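Local coordinates for VirK protein (PDB 5XTA) that has no established biochemical function but belongs to the VirK family, is probably linked to type II secretion in Legionella pneumophila and displays a novel fold, at residues 2-7 with 11-16; 22-27 with 108-113; 47-50 with 54-57; 60-65 with 95-100. The protein carries 3 engineered substitutions. All coordinates share one frame; numbering follows the deposited sequence. Where two conformers were deposited one is given.

Contact 1: residues 2-7 with 11-16; sequences VELNTF and VDAIAE. Engineered in segment 2-7: Asn5 (natural residue Lys).
Val11 meets Phe7 twice, through the backbone and through the side chain. Its N donates to Phe7 O at 3.1 Å in the carbonyl plane, and with an N-H...O angle of 177° this is an almost perfectly straight first-turn bond of helix 7-15. One methyl, Val11 CG2, lies over one face of the Phe7 ring, above its CE2-CZ border and 3.5 Å from CE2. The phenyl is brought there by a first torsion that sets CG anti to the backbone N (chi1 179°), which folds the ring back beside its own carbonyl and the helix turn that follows. Ala13 then offers its CB to the branched end of Leu4, with CD1 at 3.6 Å and CD2 at 4.1 Å; Leu4 was deposited in two conformers, so the exact fit of these methyls is less certain. Val11 and Ile14 also pack on strand 46-50, Val11 on Val49 and Ile14 on Val47 and Val49, and Ile14 reaches Ser41 of the second subunit. At the opposite end of the helix, Thr6 is the N-cap, with OG1 bonded to Asn9 N, while Leu4 is tied by its backbone to Val118 of strand 116-119. Apart from the one internal helix bond, the segments are joined by buried aliphatic and aromatic carbon, which is consistent with apolar burial, together with the backbone bond of Leu4 to Val118, keeping the chain before the helix against it.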
loop_
_atom_site.group_PDB
_atom_site.type_symbol
_atom_site.label_atom_id
_atom_site.label_comp_id
_atom_site.label_asym_id
_atom_site.label_seq_id
_atom_site.Cartn_x
_atom_site.Cartn_y
_atom_site.Cartn_z
ATOM N N VAL A 2 -4.214 -18.803 5.371
ATOM C CA VAL A 2 -5.191 -19.466 6.246
ATOM C C VAL A 2 -5.247 -18.731 7.561
ATOM O O VAL A 2 -4.378 -17.928 7.848
ATOM C CB VAL A 2 -4.811 -20.928 6.544
ATOM C CG1 VAL A 2 -4.659 -21.693 5.238
ATOM C CG2 VAL A 2 -3.519 -21.030 7.341
ATOM N N GLU A 3 -6.254 -19.025 8.360
ATOM C CA GLU A 3 -6.337 -18.485 9.699
ATOM C C GLU A 3 -5.126 -18.941 10.541
ATOM O O GLU A 3 -4.752 -20.116 10.507
ATOM C CB GLU A 3 -7.675 -18.861 10.375
ATOM C CG GLU A 3 -7.803 -18.274 11.791
ATOM C CD GLU A 3 -9.216 -18.188 12.322
ATOM O OE1 GLU A 3 -10.130 -18.780 11.696
ATOM O OE2 GLU A 3 -9.398 -17.517 13.375
ATOM N N LEU A 4 -4.520 -17.992 11.261
ATOM C CA LEU A 4 -3.395 -18.268 12.158
ATOM C C LEU A 4 -4.007 -18.274 13.537
ATOM O O LEU A 4 -4.334 -17.224 14.106
ATOM C CB LEU A 4 -2.282 -17.238 12.023
ATOM C CG LEU A 4 -1.822 -17.055 10.574
ATOM C CD1 LEU A 4 -0.938 -15.809 10.397
ATOM C CD2 LEU A 4 -1.096 -18.309 10.097
ATOM N N ASN A 5 -4.244 -19.481 14.036
ATOM C CA ASN A 5 -4.991 -19.651 15.277
ATOM C C ASN A 5 -4.287 -19.256 16.568
ATOM O O ASN A 5 -4.908 -18.714 17.449
ATOM C CB ASN A 5 -5.512 -21.099 15.359
ATOM C CG ASN A 5 -6.411 -21.451 14.173
ATOM O OD1 ASN A 5 -7.467 -20.848 13.991
ATOM N ND2 ASN A 5 -5.968 -22.397 13.336
ATOM N N THR A 6 -3.024 -19.584 16.722
ATOM C CA THR A 6 -2.351 -19.403 17.996
ATOM C C THR A 6 -1.361 -18.254 17.847
ATOM O O THR A 6 -0.978 -17.929 16.742
ATOM C CB THR A 6 -1.592 -20.672 18.436
ATOM O OG1 THR A 6 -0.467 -20.892 17.571
ATOM C CG2 THR A 6 -2.525 -21.941 18.457
ATOM N N PHE A 7 -0.972 -17.664 18.970
ATOM C CA PHE A 7 0.046 -16.635 18.965
ATOM C C PHE A 7 1.333 -17.118 18.309
ATOM O O PHE A 7 1.899 -16.387 17.513
ATOM C CB PHE A 7 0.292 -16.120 20.361
ATOM C CG PHE A 7 1.348 -15.061 20.425
ATOM C CD1 PHE A 7 1.022 -13.712 20.250
ATOM C CD2 PHE A 7 2.675 -15.403 20.660
ATOM C CE1 PHE A 7 2.010 -12.727 20.345
ATOM C CE2 PHE A 7 3.671 -14.429 20.732
ATOM C CZ PHE A 7 3.336 -13.092 20.567
ATOM N N VAL A 11 3.437 -15.492 15.004
ATOM C CA VAL A 11 4.870 -15.230 15.091
ATOM C C VAL A 11 5.615 -16.020 14.017
ATOM O O VAL A 11 6.432 -15.450 13.301
ATOM C CB VAL A 11 5.368 -15.540 16.509
ATOM C CG1 VAL A 11 6.891 -15.650 16.583
ATOM C CG2 VAL A 11 4.837 -14.483 17.469
ATOM N N ASP A 12 5.283 -17.304 13.867
ATOM C CA ASP A 12 5.894 -18.132 12.829
ATOM C C ASP A 12 5.615 -17.602 11.409
ATOM O O ASP A 12 6.508 -17.626 10.545
ATOM C CB ASP A 12 5.471 -19.608 12.950
ATOM C CG ASP A 12 6.099 -20.318 14.175
ATOM O OD1 ASP A 12 6.997 -19.752 14.837
ATOM O OD2 ASP A 12 5.673 -21.446 14.496
ATOM N N ALA A 13 4.388 -17.145 11.166
ATOM C CA ALA A 13 4.024 -16.626 9.852
ATOM C C ALA A 13 4.810 -15.340 9.525
ATOM O O ALA A 13 5.255 -15.133 8.398
ATOM C CB ALA A 13 2.525 -16.391 9.768
ATOM N N ILE A 14 4.997 -14.505 10.535
ATOM C CA ILE A 14 5.754 -13.274 10.355
ATOM C C ILE A 14 7.219 -13.606 10.015
ATOM O O ILE A 14 7.794 -13.085 9.035
ATOM C CB ILE A 14 5.637 -12.363 11.582
ATOM C CG1 ILE A 14 4.198 -11.899 11.738
ATOM C CG2 ILE A 14 6.585 -11.150 11.455
ATOM C CD1 ILE A 14 3.883 -11.356 13.102
ATOM N N ALA A 15 7.790 -14.526 10.773
ATOM C CA ALA A 15 9.178 -14.906 10.612
ATOM C C ALA A 15 9.432 -15.549 9.247
ATOM O O ALA A 15 10.527 -15.444 8.720
ATOM C CB ALA A 15 9.617 -15.828 11.754
ATOM N N GLU A 16 8.387 -16.146 8.668
ATOM C CA GLU A 16 8.450 -16.789 7.367
ATOM C C GLU A 16 8.072 -15.864 6.231
ATOM O O GLU A 16 7.842 -16.330 5.116
ATOM C CB GLU A 16 7.506 -17.986 7.322
ATOM C CG GLU A 16 7.997 -19.232 8.029
ATOM C CD GLU A 16 6.853 -20.182 8.405
ATOM O OE1 GLU A 16 5.796 -20.186 7.724
ATOM O OE2 GLU A 16 7.001 -20.914 9.408
#

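Contact 2: residues 22-27 with 108-113; sequences FVINLK and MNCKLG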
loop_
_atom_site.group_PDB
_atom_site.type_symbol
_atom_site.label_atom_id
_atom_site.label_comp_id
_atom_site.label_asym_id
_atom_site.label_seq_id
_atom_site.Cartn_x
_atom_site.Cartn_y
_atom_site.Cartn_z
ATOM N N PHE A 22 -5.576 -8.658 9.517
ATOM C CA PHE A 22 -6.392 -8.592 10.727
ATOM C C PHE A 22 -7.861 -8.412 10.347
ATOM O O PHE A 22 -8.194 -7.492 9.583
ATOM C CB PHE A 22 -5.966 -7.441 11.633
ATOM C CG PHE A 22 -4.550 -7.525 12.056
ATOM C CD1 PHE A 22 -4.152 -8.465 12.985
ATOM C CD2 PHE A 22 -3.582 -6.718 11.476
ATOM C CE1 PHE A 22 -2.823 -8.577 13.373
ATOM C CE2 PHE A 22 -2.251 -6.853 11.842
ATOM C CZ PHE A 22 -1.880 -7.767 12.809
ATOM N N VAL A 23 -8.695 -9.325 10.867
ATOM C CA VAL A 23 -10.148 -9.249 10.759
ATOM C C VAL A 23 -10.762 -9.087 12.157
ATOM O O VAL A 23 -10.602 -9.936 13.043
ATOM C CB VAL A 23 -10.734 -10.435 9.999
ATOM C CG1 VAL A 23 -12.224 -10.246 9.781
ATOM C CG2 VAL A 23 -10.067 -10.571 8.638
ATOM N N ILE A 24 -11.435 -7.970 12.353
ATOM C CA ILE A 24 -11.976 -7.620 13.633
ATOM C C ILE A 24 -13.464 -7.535 13.577
ATOM O O ILE A 24 -14.027 -6.793 12.755
ATOM C CB ILE A 24 -11.392 -6.302 14.104
ATOM C CG1 ILE A 24 -9.883 -6.475 13.955
ATOM C CG2 ILE A 24 -11.852 -5.982 15.537
ATOM C CD1 ILE A 24 -9.015 -5.580 14.751
ATOM N N ASN A 25 -14.090 -8.276 14.486
ATOM C CA ASN A 25 -15.556 -8.270 14.645
ATOM C C ASN A 25 -15.923 -7.441 15.873
ATOM O O ASN A 25 -15.814 -7.904 17.031
ATOM C CB ASN A 25 -16.046 -9.707 14.710
ATOM C CG ASN A 25 -17.558 -9.833 14.678
ATOM O OD1 ASN A 25 -18.311 -8.865 14.749
ATOM N ND2 ASN A 25 -17.999 -11.061 14.549
ATOM N N LEU A 26 -16.298 -6.188 15.609
ATOM C CA LEU A 26 -16.484 -5.168 16.646
ATOM C C LEU A 26 -17.495 -5.507 17.743
ATOM O O LEU A 26 -17.317 -5.113 18.892
ATOM C CB LEU A 26 -16.892 -3.847 16.015
ATOM C CG LEU A 26 -15.790 -2.857 15.627
ATOM C CD1 LEU A 26 -14.569 -3.497 15.014
ATOM C CD2 LEU A 26 -16.366 -1.817 14.683
ATOM N N LYS A 27 -18.533 -6.254 17.391
ATOM C CA LYS A 27 -19.537 -6.637 18.361
ATOM C C LYS A 27 -18.998 -7.670 19.380
ATOM O O LYS A 27 -19.572 -7.872 20.434
ATOM C CB LYS A 27 -20.800 -7.117 17.648
ATOM C CG LYS A 27 -20.770 -8.521 17.074
ATOM C CD LYS A 27 -22.088 -8.803 16.354
ATOM C CE LYS A 27 -21.945 -9.660 15.099
ATOM N NZ LYS A 27 -21.991 -11.130 15.355
HETATM N N MSE A 108 -10.559 -0.458 21.510
HETATM C CA MSE A 108 -11.314 -1.673 21.742
HETATM C C MSE A 108 -10.398 -2.754 22.153
HETATM O O MSE A 108 -9.211 -2.719 21.865
HETATM C CB MSE A 108 -12.216 -2.171 20.649
HETATM C CG MSE A 108 -11.602 -2.240 19.279
HETATM SE SE MSE A 108 -13.012 -1.511 18.131
HETATM C CE MSE A 108 -12.820 0.410 18.620
ATOM N N ASN A 109 -10.960 -3.707 22.874
ATOM C CA ASN A 109 -10.214 -4.866 23.352
ATOM C C ASN A 109 -10.932 -6.123 22.958
ATOM O O ASN A 109 -12.147 -6.169 23.010
ATOM C CB ASN A 109 -10.022 -4.774 24.858
ATOM C CG ASN A 109 -9.279 -3.501 25.254
ATOM O OD1 ASN A 109 -8.066 -3.491 25.321
ATOM N ND2 ASN A 109 -10.010 -2.425 25.470
ATOM N N CYS A 110 -10.171 -7.103 22.502
ATOM C CA CYS A 110 -10.669 -8.360 21.967
ATOM C C CYS A 110 -9.811 -9.518 22.365
ATOM O O CYS A 110 -8.754 -9.340 22.893
ATOM C CB CYS A 110 -10.753 -8.399 20.440
ATOM S SG CYS A 110 -10.641 -6.883 19.540
ATOM N N LYS A 111 -10.309 -10.704 22.098
ATOM C CA LYS A 111 -9.544 -11.906 22.268
ATOM C C LYS A 111 -9.232 -12.522 20.890
ATOM O O LYS A 111 -10.085 -12.557 19.999
ATOM C CB LYS A 111 -10.342 -12.867 23.171
ATOM C CG LYS A 111 -9.553 -14.084 23.653
ATOM C CD LYS A 111 -9.237 -14.102 25.160
ATOM C CE LYS A 111 -7.948 -14.878 25.482
ATOM N NZ LYS A 111 -6.888 -14.019 26.093
ATOM N N LEU A 112 -8.012 -13.025 20.743
ATOM C CA LEU A 112 -7.588 -13.719 19.558
ATOM C C LEU A 112 -8.481 -14.943 19.331
ATOM O O LEU A 112 -8.728 -15.715 20.264
ATOM C CB LEU A 112 -6.145 -14.194 19.723
ATOM C CG LEU A 112 -5.567 -15.051 18.607
ATOM C CD1 LEU A 112 -5.588 -14.350 17.239
ATOM C CD2 LEU A 112 -4.160 -15.485 18.944
ATOM N N GLY A 113 -8.969 -15.119 18.107
ATOM C CA GLY A 113 -9.809 -16.251 17.795
ATOM C C GLY A 113 -11.281 -15.967 18.006
ATOM O O GLY A 113 -12.113 -16.657 17.451
#
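Leu26 and Met108, a selenomethionine here, pack through a single heavy atom on one side: the selenium SE of Met108 sits 4.0 Å from Leu26 CG and equally far from its CD1. The selenomethionine chain is bent at both chi2 and chi3, and its CG stands between the backbone N and the carbonyl carbon (chi1 48°), a bend that brings SE to the side chain of Leu26, just past strand 21-25. Two residues away on each segment, Ile24 CG2 rests 4.3 Å from Cys110 SG. No hydrogen bond crosses the contact, and the backbones stay well apart, with Ile24 CA and Cys110 CA separated by 8.5 Å, so only side chains meet between these segments. The next shell is apolar as well: Ile90 of strand 87-96 touches Ile24, Met108 and Cys110, Phe116 backs both Ile24 and Cys110, and Leu35 closes on Leu26 and Met108. Cys110 SG is fixed by its disulfide with Cys29, two residues after Lys27, so a covalent link stands beside the apolar contact. Backbone bonds from Ile24 to Val40 and from Asn25 to Gly115 hold strand 21-25 between strands 38-42 and 116-119. Two antiparallel sheets, of three and six strands, are thus packed against each other with these strands running nearly at right angles, in the fold described as new for bacterial VirK proteins.

Contact 3: residues 47-50 with 54-57; sequences VMVI and RVTA. Engineered in segment 47-50: Ile50 (natural residue Val).
Strands 46-50 and 54-63 form a beta hairpin closed by a three-residue connection, and residues Val47-Ile50 pair with Arg54-Ala57 in its arms. Met48 and Thr56 are a hydrogen-bonded antiparallel pair, with Met48 N to Thr56 O and Thr56 N to Met48 O both at 2.9 Å. Ile50 and Arg54 form the second such pair: Ile50 N reaches Arg54 O at 2.7 Å, and the return bond from Arg54 N to Ile50 O is longer, 3.2 Å, and more bent, 142° at the hydrogen. On their shared face the side chains of Ile50 and Arg54 run side by side. The arginine is bent at chi3 (-41°), which turns its guanidinium toward the Ile50 side chain; Ile50 CG1 then lies 3.9 Å above one face of that group, toward its rim, and CG2 approaches NH2 to 3.5 Å. Ile50 is an engineered residue. On the other face Val49 and Val55 are the non-hydrogen-bonded pair, and Val47 CG2 reaches Val55 CG1 from the side, at 3.8 Å. The face of Val49 and Val55 is covered by helix 7-15, through Phe7, Val11 and Ile14. Strand 74-83 bonds to the far edge of 54-57, by Leu82 to Val55 and Phe80 to Ala57, while residues 47-50 pair antiparallel with a strand of the second subunit, carrying the sheet across the interface.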
loop_
_atom_site.group_PDB
_atom_site.type_symbol
_atom_site.label_atom_id
_atom_site.label_comp_id
_atom_site.label_asym_id
_atom_site.label_seq_id
_atom_site.Cartn_x
_atom_site.Cartn_y
_atom_site.Cartn_z
ATOM N N VAL A 47 4.777 -5.284 10.106
ATOM C CA VAL A 47 4.321 -5.890 11.358
ATOM C C VAL A 47 5.592 -6.285 12.120
ATOM O O VAL A 47 6.676 -6.518 11.509
ATOM C CB VAL A 47 3.353 -7.081 11.085
ATOM C CG1 VAL A 47 4.043 -8.151 10.277
ATOM C CG2 VAL A 47 2.781 -7.684 12.361
HETATM N N MSE A 48 5.463 -6.354 13.436
HETATM C CA MSE A 48 6.624 -6.611 14.294
HETATM C C MSE A 48 6.262 -7.583 15.357
HETATM O O MSE A 48 5.130 -7.576 15.816
HETATM C CB MSE A 48 7.108 -5.418 15.081
HETATM C CG MSE A 48 7.198 -4.148 14.283
HETATM SE SE MSE A 48 8.093 -2.719 15.346
HETATM C CE MSE A 48 9.545 -3.678 16.289
ATOM N N VAL A 49 7.244 -8.394 15.759
ATOM C CA VAL A 49 7.148 -9.229 16.945
ATOM C C VAL A 49 8.155 -8.673 17.934
ATOM O O VAL A 49 9.318 -8.565 17.599
ATOM C CB VAL A 49 7.498 -10.676 16.638
ATOM C CG1 VAL A 49 7.290 -11.539 17.875
ATOM C CG2 VAL A 49 6.649 -11.186 15.471
ATOM N N ILE A 50 7.672 -8.256 19.099
ATOM C CA ILE A 50 8.496 -7.665 20.144
ATOM C C ILE A 50 8.756 -8.731 21.194
ATOM O O ILE A 50 7.807 -9.259 21.793
ATOM C CB ILE A 50 7.822 -6.495 20.873
ATOM C CG1 ILE A 50 7.159 -5.522 19.912
ATOM C CG2 ILE A 50 8.841 -5.769 21.756
ATOM C CD1 ILE A 50 8.135 -4.830 19.005
ATOM N N ARG A 54 4.776 -10.065 22.102
ATOM C CA ARG A 54 3.817 -9.117 21.538
ATOM C C ARG A 54 3.988 -9.044 20.036
ATOM O O ARG A 54 5.124 -9.068 19.547
ATOM C CB ARG A 54 4.052 -7.705 22.117
ATOM C CG ARG A 54 3.169 -7.336 23.274
ATOM C CD ARG A 54 3.299 -5.866 23.676
ATOM N NE ARG A 54 4.666 -5.312 23.671
ATOM C CZ ARG A 54 5.055 -4.145 23.131
ATOM N NH1 ARG A 54 4.216 -3.341 22.477
ATOM N NH2 ARG A 54 6.328 -3.765 23.247
ATOM N N VAL A 55 2.861 -8.928 19.324
ATOM C CA VAL A 55 2.831 -8.595 17.905
ATOM C C VAL A 55 2.179 -7.244 17.756
ATOM O O VAL A 55 1.082 -6.998 18.318
ATOM C CB VAL A 55 1.992 -9.607 17.118
ATOM C CG1 VAL A 55 1.779 -9.170 15.671
ATOM C CG2 VAL A 55 2.640 -10.972 17.158
ATOM N N THR A 56 2.815 -6.362 16.972
ATOM C CA THR A 56 2.264 -5.037 16.770
ATOM C C THR A 56 2.290 -4.625 15.331
ATOM O O THR A 56 3.113 -5.077 14.550
ATOM C CB THR A 56 3.006 -3.958 17.586
ATOM O OG1 THR A 56 4.338 -3.813 17.083
ATOM C CG2 THR A 56 3.085 -4.339 19.024
ATOM N N ALA A 57 1.342 -3.785 14.982
ATOM C CA ALA A 57 1.251 -3.239 13.626
ATOM C C ALA A 57 0.393 -2.034 13.681
ATOM O O ALA A 57 -0.256 -1.802 14.674
ATOM C CB ALA A 57 0.648 -4.243 12.661
#

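Contact 4: residues 60-65 with 95-100; sequences RHFTLD and LNASSY. With SO4 (sulfate ion), chain F.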
loop_
_atom_site.group_PDB
_atom_site.type_symbol
_atom_site.label_atom_id
_atom_site.label_comp_id
_atom_site.label_asym_id
_atom_site.label_seq_id
_atom_site.Cartn_x
_atom_site.Cartn_y
_atom_site.Cartn_z
ATOM N N ARG A 60 -2.525 3.795 8.980
ATOM C CA ARG A 60 -2.976 5.177 8.902
ATOM C C ARG A 60 -3.977 5.227 7.762
ATOM O O ARG A 60 -3.609 5.113 6.577
ATOM C CB ARG A 60 -1.817 6.114 8.612
ATOM C CG ARG A 60 -2.263 7.575 8.527
ATOM C CD ARG A 60 -1.146 8.502 8.150
ATOM N NE ARG A 60 -0.744 8.304 6.764
ATOM C CZ ARG A 60 -0.115 9.204 6.009
ATOM N NH1 ARG A 60 0.142 10.435 6.431
ATOM N NH2 ARG A 60 0.206 8.889 4.779
ATOM N N HIS A 61 -5.243 5.355 8.125
ATOM C CA HIS A 61 -6.294 5.331 7.164
ATOM C C HIS A 61 -6.936 6.692 6.884
ATOM O O HIS A 61 -7.614 7.247 7.767
ATOM C CB HIS A 61 -7.325 4.373 7.668
ATOM C CG HIS A 61 -8.445 4.191 6.733
ATOM N ND1 HIS A 61 -8.314 3.483 5.563
ATOM C CD2 HIS A 61 -9.722 4.619 6.781
ATOM C CE1 HIS A 61 -9.471 3.476 4.927
ATOM N NE2 HIS A 61 -10.339 4.174 5.638
ATOM N N PHE A 62 -6.841 7.160 5.637
ATOM C CA PHE A 62 -7.442 8.438 5.268
ATOM C C PHE A 62 -8.958 8.296 5.097
ATOM O O PHE A 62 -9.430 7.296 4.544
ATOM C CB PHE A 62 -6.866 8.969 3.987
ATOM C CG PHE A 62 -7.388 10.305 3.601
ATOM C CD1 PHE A 62 -6.769 11.462 4.078
ATOM C CD2 PHE A 62 -8.465 10.420 2.728
ATOM C CE1 PHE A 62 -7.207 12.707 3.693
ATOM C CE2 PHE A 62 -8.918 11.653 2.341
ATOM C CZ PHE A 62 -8.293 12.803 2.826
ATOM N N THR A 63 -9.703 9.282 5.576
ATOM C CA THR A 63 -11.179 9.240 5.522
ATOM C C THR A 63 -11.763 10.653 5.483
ATOM O O THR A 63 -11.134 11.623 5.876
ATOM C CB THR A 63 -11.776 8.386 6.686
ATOM O OG1 THR A 63 -13.172 8.111 6.483
ATOM C CG2 THR A 63 -11.575 9.021 8.049
ATOM N N LEU A 64 -12.965 10.744 4.916
ATOM C CA LEU A 64 -13.847 11.877 5.113
ATOM C C LEU A 64 -15.062 11.480 5.953
ATOM O O LEU A 64 -15.934 12.298 6.144
ATOM C CB LEU A 64 -14.337 12.415 3.758
ATOM C CG LEU A 64 -13.304 12.807 2.725
ATOM C CD1 LEU A 64 -13.978 13.393 1.487
ATOM C CD2 LEU A 64 -12.346 13.810 3.300
ATOM N N ASP A 65 -15.119 10.247 6.453
ATOM C CA ASP A 65 -16.334 9.711 7.096
ATOM C C ASP A 65 -16.310 9.713 8.584
ATOM O O ASP A 65 -17.271 9.230 9.203
ATOM C CB ASP A 65 -16.530 8.239 6.752
ATOM C CG ASP A 65 -17.116 8.034 5.415
ATOM O OD1 ASP A 65 -17.943 8.853 4.958
ATOM O OD2 ASP A 65 -16.756 7.004 4.815
ATOM N N LEU A 95 -6.841 12.062 13.608
ATOM C CA LEU A 95 -5.976 13.202 13.319
ATOM C C LEU A 95 -6.480 14.021 12.132
ATOM O O LEU A 95 -6.909 13.467 11.138
ATOM C CB LEU A 95 -4.578 12.690 13.001
ATOM C CG LEU A 95 -3.950 11.785 14.064
ATOM C CD1 LEU A 95 -2.862 10.962 13.415
ATOM C CD2 LEU A 95 -3.402 12.582 15.235
ATOM N N ASN A 96 -6.440 15.347 12.254
ATOM C CA ASN A 96 -6.711 16.235 11.124
ATOM C C ASN A 96 -5.619 15.982 10.087
ATOM O O ASN A 96 -4.431 16.022 10.407
ATOM C CB ASN A 96 -6.731 17.678 11.598
ATOM C CG ASN A 96 -7.047 18.640 10.490
ATOM O OD1 ASN A 96 -6.284 18.775 9.543
ATOM N ND2 ASN A 96 -8.182 19.277 10.574
ATOM N N ALA A 97 -6.011 15.692 8.854
ATOM C CA ALA A 97 -5.034 15.268 7.838
ATOM C C ALA A 97 -4.129 16.421 7.442
ATOM O O ALA A 97 -2.975 16.213 7.110
ATOM C CB ALA A 97 -5.751 14.723 6.622
ATOM N N SER A 98 -4.670 17.632 7.474
ATOM C CA SER A 98 -3.912 18.818 7.101
ATOM C C SER A 98 -2.920 19.220 8.194
ATOM O O SER A 98 -1.733 19.415 7.927
ATOM C CB SER A 98 -4.872 19.977 6.795
ATOM O OG SER A 98 -4.162 21.022 6.174
ATOM N N SER A 99 -3.415 19.317 9.421
ATOM C CA SER A 99 -2.627 19.846 10.537
ATOM C C SER A 99 -1.992 18.799 11.432
ATOM O O SER A 99 -1.016 19.083 12.128
ATOM C CB SER A 99 -3.516 20.758 11.389
ATOM O OG SER A 99 -4.461 20.018 12.144
ATOM N N TYR A 100 -2.535 17.587 11.435
ATOM C CA TYR A 100 -2.133 16.544 12.399
ATOM C C TYR A 100 -2.573 16.765 13.854
ATOM O O TYR A 100 -2.148 16.023 14.736
ATOM C CB TYR A 100 -0.648 16.199 12.334
ATOM C CG TYR A 100 -0.353 15.294 11.169
ATOM C CD1 TYR A 100 -0.761 13.957 11.174
ATOM C CD2 TYR A 100 0.307 15.789 10.048
ATOM C CE1 TYR A 100 -0.478 13.126 10.097
ATOM C CE2 TYR A 100 0.586 14.974 8.974
ATOM C CZ TYR A 100 0.181 13.648 9.002
ATOM O OH TYR A 100 0.441 12.893 7.890
HETATM S S SO4 F . 0.841 11.862 2.914
HETATM O O1 SO4 F . 0.645 10.437 2.568
HETATM O O2 SO4 F . 1.544 12.545 1.806
HETATM O O3 SO4 F . 1.652 11.963 4.148
HETATM O O4 SO4 F . -0.475 12.503 3.134
#
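Arg60 NH1 has two close partners, Tyr100 OH at 2.9 Å and O3 of a bound sulfate, to which it donates at 3.1 Å with a nearly straight N-H...O angle of 163°. The second terminal nitrogen, Arg60 NH2, gives a shorter bond to sulfate O1, 2.7 Å, and a weak one to O3. Arg60 runs extended through chi1 and chi2 and bends at chi3 (70°), bringing the guanidinium to Tyr100 and the ion. The guanidinium and phenol planes are only 6° apart, and the hydroxyl sits in plane at the guanidinium edge although the two side chains cross at about a right angle. Arg60 residues of the second, third and fourth subunits bond to the same ion; the sulfate probably came from the crystallisation liquor, but its site is consistent with a pocket that can hold an anion among four chains. Further along the strand, Ala97 CB touches the rim of the Phe62 ring at CE1, 3.8 Å away. The turn that presents Tyr100 is shaped by Asn96, whose OD1 accepts from Ser99 N at 2.9 Å in an Asx motif, while Asn96 O takes Tyr100 N at 2.7 Å. Between strands 54-63 and 87-96 runs strand 74-83, bonded to His61 through Asp76 and to Leu95 through Phe75, which also makes a cation-pi contact with Arg60.

How the contacts relate
Contacts 1 and 3 are buried and touch each other: the helix of contact 1 covers the hairpin of contact 3, and both contacts reach the second subunit. Contact 2, partly buried, is the nearest to the centre of the chain and spans two sheets by apolar packing, where contact 3 joins adjacent strands by backbone bonds. Contact 2 meets contact 1 through Leu112 and contact 3 through Phe22 on Ala57. Contact 4 shares strand 54-63 with contact 3 but lies about 24 Å away, centre to centre; partly buried, it adds a polar, anion-binding end to an apolar pair, with the anion gathered among subunits.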